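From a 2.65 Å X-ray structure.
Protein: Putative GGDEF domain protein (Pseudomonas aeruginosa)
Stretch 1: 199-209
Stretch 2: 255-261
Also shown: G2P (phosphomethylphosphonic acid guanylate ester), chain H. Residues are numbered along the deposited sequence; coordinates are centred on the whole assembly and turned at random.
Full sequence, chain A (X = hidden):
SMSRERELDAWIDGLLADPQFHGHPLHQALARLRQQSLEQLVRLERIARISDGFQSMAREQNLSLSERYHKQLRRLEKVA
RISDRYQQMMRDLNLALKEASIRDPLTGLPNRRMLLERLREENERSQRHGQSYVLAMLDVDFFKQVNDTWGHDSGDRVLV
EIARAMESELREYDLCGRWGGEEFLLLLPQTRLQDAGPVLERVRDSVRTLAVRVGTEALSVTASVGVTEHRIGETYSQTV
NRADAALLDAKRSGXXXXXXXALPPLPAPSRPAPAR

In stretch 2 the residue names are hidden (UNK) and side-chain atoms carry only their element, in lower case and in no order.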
ATOM      1  N   VAL A 199     -26.719 -43.040  10.027  1.00 48.92           N
ATOM      2  CA  VAL A 199     -26.080 -42.413   8.869  1.00 48.10           C
ATOM      3  C   VAL A 199     -25.639 -43.478   7.870  1.00 43.60           C
ATOM      4  O   VAL A 199     -25.909 -43.371   6.670  1.00 45.63           O
ATOM      5  CB  VAL A 199     -24.892 -41.536   9.309  1.00 52.71           C
ATOM      6  CG1 VAL A 199     -24.239 -40.896   8.099  1.00 42.44           C
ATOM      7  CG2 VAL A 199     -25.332 -40.480  10.315  1.00 48.67           C
ATOM      8  N   LEU A 200     -24.958 -44.521   8.353  1.00 40.04           N
ATOM      9  CA  LEU A 200     -24.499 -45.588   7.470  1.00 40.48           C
ATOM     10  C   LEU A 200     -25.665 -46.255   6.744  1.00 46.81           C
ATOM     11  O   LEU A 200     -25.570 -46.557   5.546  1.00 42.86           O
ATOM     12  CB  LEU A 200     -23.697 -46.619   8.265  1.00 38.78           C
ATOM     13  CG  LEU A 200     -22.378 -46.141   8.892  1.00 42.16           C
ATOM     14  CD1 LEU A 200     -21.658 -47.280   9.609  1.00 45.60           C
ATOM     15  CD2 LEU A 200     -21.466 -45.509   7.856  1.00 35.12           C
ATOM     16  N   GLU A 201     -26.774 -46.499   7.445  1.00 48.14           N
ATOM     17  CA  GLU A 201     -27.906 -47.125   6.772  1.00 47.49           C
ATOM     18  C   GLU A 201     -28.494 -46.206   5.712  1.00 43.40           C
ATOM     19  O   GLU A 201     -28.975 -46.681   4.679  1.00 40.70           O
ATOM     20  CB  GLU A 201     -28.971 -47.544   7.784  1.00 46.24           C
ATOM     21  CG  GLU A 201     -28.677 -48.882   8.476  1.00 53.27           C
ATOM     22  CD  GLU A 201     -28.184 -49.984   7.520  1.00 64.93           C
ATOM     23  OE1 GLU A 201     -28.945 -50.400   6.609  1.00 72.30           O
ATOM     24  OE2 GLU A 201     -27.026 -50.441   7.688  1.00 62.28           O
ATOM     25  N   ARG A 202     -28.433 -44.892   5.925  1.00 43.35           N
ATOM     26  CA  ARG A 202     -28.907 -43.976   4.891  1.00 43.22           C
ATOM     27  C   ARG A 202     -27.965 -43.954   3.692  1.00 44.24           C
ATOM     28  O   ARG A 202     -28.406 -43.836   2.548  1.00 44.35           O
ATOM     29  CB  ARG A 202     -29.072 -42.576   5.466  1.00 44.37           C
ATOM     30  CG  ARG A 202     -30.497 -42.280   5.862  1.00 47.62           C
ATOM     31  CD  ARG A 202     -30.661 -40.841   6.297  1.00 45.94           C
ATOM     32  NE  ARG A 202     -30.184 -40.665   7.662  1.00 49.66           N
ATOM     33  CZ  ARG A 202     -29.087 -39.989   7.972  1.00 53.22           C
ATOM     34  NH1 ARG A 202     -28.366 -39.418   7.003  1.00 47.21           N
ATOM     35  NH2 ARG A 202     -28.722 -39.888   9.243  1.00 50.23           N
ATOM     36  N   VAL A 203     -26.663 -44.072   3.945  1.00 42.74           N
ATOM     37  CA  VAL A 203     -25.687 -44.189   2.870  1.00 38.36           C
ATOM     38  C   VAL A 203     -25.952 -45.436   2.036  1.00 41.72           C
ATOM     39  O   VAL A 203     -25.901 -45.405   0.792  1.00 40.85           O
ATOM     40  CB  VAL A 203     -24.280 -44.200   3.473  1.00 33.05           C
ATOM     41  CG1 VAL A 203     -23.248 -44.572   2.425  1.00 29.74           C
ATOM     42  CG2 VAL A 203     -24.012 -42.845   4.088  1.00 36.07           C
ATOM     43  N   ARG A 204     -26.243 -46.553   2.706  1.00 40.43           N
ATOM     44  CA  ARG A 204     -26.485 -47.781   1.965  1.00 36.64           C
ATOM     45  C   ARG A 204     -27.807 -47.732   1.227  1.00 39.56           C
ATOM     46  O   ARG A 204     -27.896 -48.246   0.113  1.00 43.67           O
ATOM     47  CB  ARG A 204     -26.412 -48.987   2.886  1.00 37.60           C
ATOM     48  CG  ARG A 204     -25.177 -48.935   3.746  1.00 42.27           C
ATOM     49  CD  ARG A 204     -24.788 -50.289   4.260  1.00 44.58           C
ATOM     50  NE  ARG A 204     -25.924 -51.077   4.713  1.00 48.38           N
ATOM     51  CZ  ARG A 204     -26.216 -52.277   4.237  1.00 52.21           C
ATOM     52  NH1 ARG A 204     -27.267 -52.936   4.708  1.00 50.62           N
ATOM     53  NH2 ARG A 204     -25.453 -52.810   3.283  1.00 52.36           N
ATOM     54  N   ASP A 205     -28.837 -47.109   1.798  1.00 41.48           N
ATOM     55  CA  ASP A 205     -30.048 -46.870   1.019  1.00 40.40           C
ATOM     56  C   ASP A 205     -29.721 -46.031  -0.207  1.00 41.58           C
ATOM     57  O   ASP A 205     -30.184 -46.318  -1.316  1.00 42.33           O
ATOM     58  CB  ASP A 205     -31.124 -46.177   1.865  1.00 39.28           C
ATOM     59  CG  ASP A 205     -31.594 -47.019   3.052  1.00 52.73           C
ATOM     60  OD1 ASP A 205     -31.217 -48.221   3.156  1.00 47.82           O
ATOM     61  OD2 ASP A 205     -32.340 -46.454   3.895  1.00 51.59           O
ATOM     62  N   SER A 206     -28.917 -44.985  -0.019  1.00 40.28           N
ATOM     63  CA  SER A 206     -28.556 -44.115  -1.125  1.00 36.13           C
ATOM     64  C   SER A 206     -27.969 -44.920  -2.273  1.00 41.35           C
ATOM     65  O   SER A 206     -28.429 -44.817  -3.419  1.00 36.72           O
ATOM     66  CB  SER A 206     -27.565 -43.062  -0.636  1.00 34.52           C
ATOM     67  OG  SER A 206     -27.724 -41.870  -1.370  1.00 49.16           O
ATOM     68  N   VAL A 207     -26.970 -45.761  -1.968  1.00 38.52           N
ATOM     69  CA  VAL A 207     -26.339 -46.575  -3.005  1.00 36.68           C
ATOM     70  C   VAL A 207     -27.344 -47.557  -3.599  1.00 36.79           C
ATOM     71  O   VAL A 207     -27.450 -47.696  -4.824  1.00 38.02           O
ATOM     72  CB  VAL A 207     -25.094 -47.294  -2.452  1.00 35.34           C
ATOM     73  CG1 VAL A 207     -24.517 -48.259  -3.483  1.00 32.08           C
ATOM     74  CG2 VAL A 207     -24.046 -46.276  -2.084  1.00 37.33           C
ATOM     75  N   ARG A 208     -28.122 -48.222  -2.748  1.00 41.40           N
ATOM     76  CA  ARG A 208     -29.044 -49.244  -3.227  1.00 37.75           C
ATOM     77  C   ARG A 208     -30.038 -48.678  -4.244  1.00 36.95           C
ATOM     78  O   ARG A 208     -30.276 -49.286  -5.291  1.00 37.05           O
ATOM     79  CB  ARG A 208     -29.763 -49.881  -2.038  1.00 33.17           C
ATOM     80  CG  ARG A 208     -30.335 -51.262  -2.343  1.00 41.09           C
ATOM     81  CD  ARG A 208     -30.995 -51.902  -1.123  1.00 38.48           C
ATOM     82  NE  ARG A 208     -30.032 -52.582  -0.259  1.00 41.76           N
ATOM     83  CZ  ARG A 208     -29.619 -52.106   0.917  1.00 45.03           C
ATOM     84  NH1 ARG A 208     -30.085 -50.942   1.363  1.00 37.37           N
ATOM     85  NH2 ARG A 208     -28.733 -52.786   1.645  1.00 42.51           N
ATOM     86  N   THR A 209     -30.599 -47.507  -3.979  1.00 30.57           N
ATOM     87  CA  THR A 209     -31.670 -47.016  -4.839  1.00 36.75           C
ATOM     88  C   THR A 209     -31.155 -46.302  -6.082  1.00 36.50           C
ATOM     89  O   THR A 209     -31.957 -45.813  -6.885  1.00 38.64           O
ATOM     90  CB  THR A 209     -32.587 -46.081  -4.049  1.00 33.96           C
ATOM     91  OG1 THR A 209     -31.908 -44.842  -3.841  1.00 39.02           O
ATOM     92  CG2 THR A 209     -32.952 -46.708  -2.699  1.00 34.33           C
ATOM     93  N   UNK A 255     -22.820 -60.626   0.689  1.00 39.79           N
ATOM     94  CA  UNK A 255     -22.933 -59.367  -0.061  1.00 45.80           C
ATOM     95  C   UNK A 255     -24.242 -58.600   0.156  1.00 41.08           C
ATOM     96  O   UNK A 255     -25.213 -59.142   0.684  1.00 42.31           O
ATOM     97  c   UNK A 255     -21.316 -60.220  -1.790  1.00 44.76           C
ATOM     98  n   UNK A 255     -19.558 -62.859  -2.870  1.00 44.33           N
ATOM     99  c   UNK A 255     -22.705 -59.630  -1.555  1.00 40.10           C
ATOM    100  c   UNK A 255     -18.899 -61.777  -3.297  1.00 54.42           C
ATOM    101  n   UNK A 255     -17.590 -61.848  -3.543  1.00 47.40           N
ATOM    102  c   UNK A 255     -20.978 -60.408  -3.257  1.00 46.55           C
ATOM    103  n   UNK A 255     -19.540 -60.618  -3.474  1.00 56.34           N
ATOM    104  N   UNK A 256     -24.260 -57.318  -0.227  1.00 38.59           N
ATOM    105  CA  UNK A 256     -25.272 -56.368   0.243  1.00 39.09           C
ATOM    106  C   UNK A 256     -25.423 -56.441   1.759  1.00 41.90           C
ATOM    107  O   UNK A 256     -26.508 -56.230   2.302  1.00 42.49           O
ATOM    108  o   UNK A 256     -28.675 -55.464  -0.933  1.00 49.25           O
ATOM    109  o   UNK A 256     -27.088 -54.260   0.075  1.00 35.69           O
ATOM    110  c   UNK A 256     -27.522 -55.340  -0.426  1.00 46.71           C
ATOM    111  c   UNK A 256     -26.622 -56.588  -0.443  1.00 41.94           C
ATOM    112  N   UNK A 257     -24.325 -56.739   2.449  1.00 47.17           N
ATOM    113  CA  UNK A 257     -24.294 -56.891   3.894  1.00 45.88           C
ATOM    114  C   UNK A 257     -23.415 -55.802   4.489  1.00 44.72           C
ATOM    115  O   UNK A 257     -22.582 -55.201   3.805  1.00 40.73           O
ATOM    116  n   UNK A 257     -26.555 -61.596   5.335  1.00 60.90           N
ATOM    117  c   UNK A 257     -25.480 -59.987   3.720  1.00 52.18           C
ATOM    118  c   UNK A 257     -23.755 -58.273   4.308  1.00 42.86           C
ATOM    119  c   UNK A 257     -24.797 -59.221   4.845  1.00 48.98           C
ATOM    120  c   UNK A 257     -26.779 -60.659   4.178  1.00 54.87           C
ATOM    121  N   UNK A 258     -23.596 -55.571   5.784  1.00 44.02           N
ATOM    122  CA  UNK A 258     -22.816 -54.571   6.507  1.00 39.91           C
ATOM    123  C   UNK A 258     -22.535 -55.140   7.891  1.00 43.02           C
ATOM    124  O   UNK A 258     -23.438 -55.201   8.732  1.00 48.14           O
ATOM    125  s   UNK A 258     -22.813 -52.066   7.694  1.00 45.05           S
ATOM    126  c   UNK A 258     -23.564 -53.251   6.586  1.00 40.76           C
ATOM    127  N   UNK A 259     -21.301 -55.569   8.133  1.00 38.30           N
ATOM    128  CA  UNK A 259     -20.967 -56.178   9.413  1.00 43.85           C
ATOM    129  C   UNK A 259     -20.160 -55.195  10.253  1.00 40.24           C
ATOM    130  O   UNK A 259     -19.304 -54.459   9.747  1.00 34.97           O
ATOM    131  c   UNK A 259     -18.779 -57.291   9.004  1.00 41.49           C
ATOM    132  c   UNK A 259     -20.858 -58.324   8.158  1.00 36.87           C
ATOM    133  c   UNK A 259     -20.226 -57.515   9.244  1.00 36.56           C
ATOM    134  N   UNK A 260     -20.486 -55.154  11.541  1.00 45.85           N
ATOM    135  CA  UNK A 260     -19.765 -54.407  12.556  1.00 44.81           C
ATOM    136  C   UNK A 260     -18.798 -55.343  13.270  1.00 47.70           C
ATOM    137  O   UNK A 260     -19.046 -56.546  13.396  1.00 46.67           O
ATOM    138  c   UNK A 260     -23.246 -50.698  11.867  1.00 44.83           C
ATOM    139  c   UNK A 260     -20.734 -53.771  13.562  1.00 37.18           C
ATOM    140  c   UNK A 260     -22.664 -53.023  12.110  1.00 46.08           C
ATOM    141  c   UNK A 260     -21.399 -51.352  13.268  1.00 40.33           C
ATOM    142  c   UNK A 260     -22.208 -50.357  12.729  1.00 40.14           C
ATOM    143  c   UNK A 260     -21.615 -52.693  12.969  1.00 41.82           C
ATOM    144  c   UNK A 260     -23.479 -52.033  11.555  1.00 39.72           C
ATOM    145  N   UNK A 261     -17.663 -54.784  13.688  1.00 59.66           N
ATOM    146  CA  UNK A 261     -16.707 -55.449  14.566  1.00 60.83           C
ATOM    147  C   UNK A 261     -16.746 -54.780  15.937  1.00 71.11           C
ATOM    148  O   UNK A 261     -16.743 -53.546  16.030  1.00 72.07           O
ATOM    149  c   UNK A 261     -15.290 -55.376  13.985  1.00 47.45           C
TER
HETATM  150  PG  G2P H 302     -16.834 -58.660  -5.371  1.00 53.82           P
HETATM  151  O1G G2P H 302     -16.620 -57.862  -4.357  1.00 55.80           O
HETATM  152  O2G G2P H 302     -18.098 -58.783  -5.653  1.00 50.12           O
HETATM  153  O3G G2P H 302     -16.171 -59.815  -5.337  1.00 57.88           O
HETATM  154  O3B G2P H 302     -16.152 -57.832  -6.461  1.00 58.26           O
HETATM  155  PB  G2P H 302     -15.952 -57.756  -8.017  1.00 54.31           P
HETATM  156  O1B G2P H 302     -16.420 -56.571  -8.268  1.00 47.71           O
HETATM  157  O2B G2P H 302     -16.478 -58.754  -8.721  1.00 40.29           O
HETATM  158  C3A G2P H 302     -14.280 -57.819  -8.460  1.00 66.09           C
HETATM  159  PA  G2P H 302     -13.064 -56.976  -7.756  1.00 99.60           P
HETATM  160  O1A G2P H 302     -12.513 -58.244  -7.615  1.00 68.26           O
HETATM  161  O2A G2P H 302     -13.969 -56.405  -6.793  1.00 80.05           O
HETATM  162  O5' G2P H 302     -12.997 -56.368  -9.108  1.00 65.18           O
HETATM  163  C5' G2P H 302     -13.429 -55.044  -9.397  1.00 57.37           C
HETATM  164  C4' G2P H 302     -13.037 -54.602 -10.771  1.00 53.55           C
HETATM  165  O4' G2P H 302     -12.794 -53.327 -10.575  1.00 51.07           O
HETATM  166  C3' G2P H 302     -11.700 -55.030 -11.059  1.00 56.69           C
HETATM  167  O3' G2P H 302     -11.771 -55.886 -12.130  1.00 52.63           O
HETATM  168  C2' G2P H 302     -11.054 -53.742 -11.384  1.00 54.30           C
HETATM  169  O2' G2P H 302     -10.207 -53.750 -12.455  1.00 59.45           O
HETATM  170  C1' G2P H 302     -12.182 -52.932 -11.675  1.00 46.62           C
HETATM  171  N9  G2P H 302     -11.887 -51.552 -11.583  1.00 42.23           N
HETATM  172  C8  G2P H 302     -10.977 -51.149 -10.762  1.00 47.15           C
HETATM  173  N7  G2P H 302     -10.849 -49.862 -10.822  1.00 46.91           N
HETATM  174  C5  G2P H 302     -11.677 -49.421 -11.664  1.00 40.59           C
HETATM  175  C6  G2P H 302     -11.949 -48.203 -12.059  1.00 44.08           C
HETATM  176  O6  G2P H 302     -11.392 -47.230 -11.661  1.00 38.34           O
HETATM  177  N1  G2P H 302     -12.931 -48.017 -12.995  1.00 46.94           N
HETATM  178  C2  G2P H 302     -13.568 -49.096 -13.482  1.00 38.17           C
HETATM  179  N2  G2P H 302     -14.450 -48.904 -14.314  1.00 40.32           N
HETATM  180  N3  G2P H 302     -13.245 -50.305 -13.053  1.00 35.70           N
HETATM  181  C4  G2P H 302     -12.332 -50.476 -12.135  1.00 43.98           C

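Position 255 carries four carbons and three nitrogens. Three carbons run in a row to a nitrogen, and a last carbon then bears two more nitrogens. The side chain does not reach stretch 1 and turns to the ligand instead. The end group is a guanidinium, so the residue is Arg255. Arg255 NE donates to G2P O2G at 3.2 Å, and Arg255 NH2 donates to G2P O3G at 3.1 Å. Both acceptors are oxygens of the terminal phosphate.

Position 256 has two carbons, the second bearing two oxygens. This is a short carboxylate, and both oxygens accept hydrogen bonds from Arg208. The residue is Asp256. Arg208 NH2 lies 2.7 Å from Asp256 OD1, and Arg208 NE lies 3.3 Å from Asp256 OD2. Two donors thus meet two acceptors, which makes a bidentate salt bridge. The carboxylate lies at the edge of the guanidinium, where the N-H groups point. The CA-to-CB bond points sideways, but the end of the side chain comes nearer to the helix. Arg204 NH2 to Asp256 OD1, at 3.9 Å, is a long salt bridge.

Position 257 shows four carbons in a row ending in a nitrogen. Its CA-to-CB bond points away from stretch 1, and its closest approach is through the backbone O, near Arg204 NH2. The unbranched amine identifies Lys257. Lys257 O is 3.8 Å from Arg204 NH2.

Position 258 has one carbon and one sulfur, and the carbon lies over one face of the Arg204 guanidinium. The residue is Cys258. Its CA-to-CB bond points toward the helix, and Cys258 CB is 3.7 Å from Arg204 CZ.

Position 259 has three carbons, one bearing the other two, and does not reach stretch 1. A branch at CB with three carbons in all and no oxygen means Val259.

Position 260 has one carbon followed by a ring of six carbons, and the far end of the ring meets Leu200 CD1. No oxygen is attached, so the residue is Phe260. The tip of the ring, Phe260 CZ, lies 4.4 Å from Leu200 CD1, an apolar contact.

Position 261 has a single side-chain carbon, out of reach of stretch 1. It is Ala261.

The contact is small, burying 287 Å² over both sides. Leu200, Arg204 and Arg208 are spaced four apart, about one helical turn each, so they line one side of the helix. Arg208 binds Asp256, Arg204 packs on Cys258, and Leu200 meets Phe260. Arg204 is also held within its own helix, where Arg204 NE donates to Glu201 OE2 at 3.2 Å. The contact therefore passes from charged at Arg208 to apolar at Leu200.

Stretch 2 (255-261) RDKCVFA
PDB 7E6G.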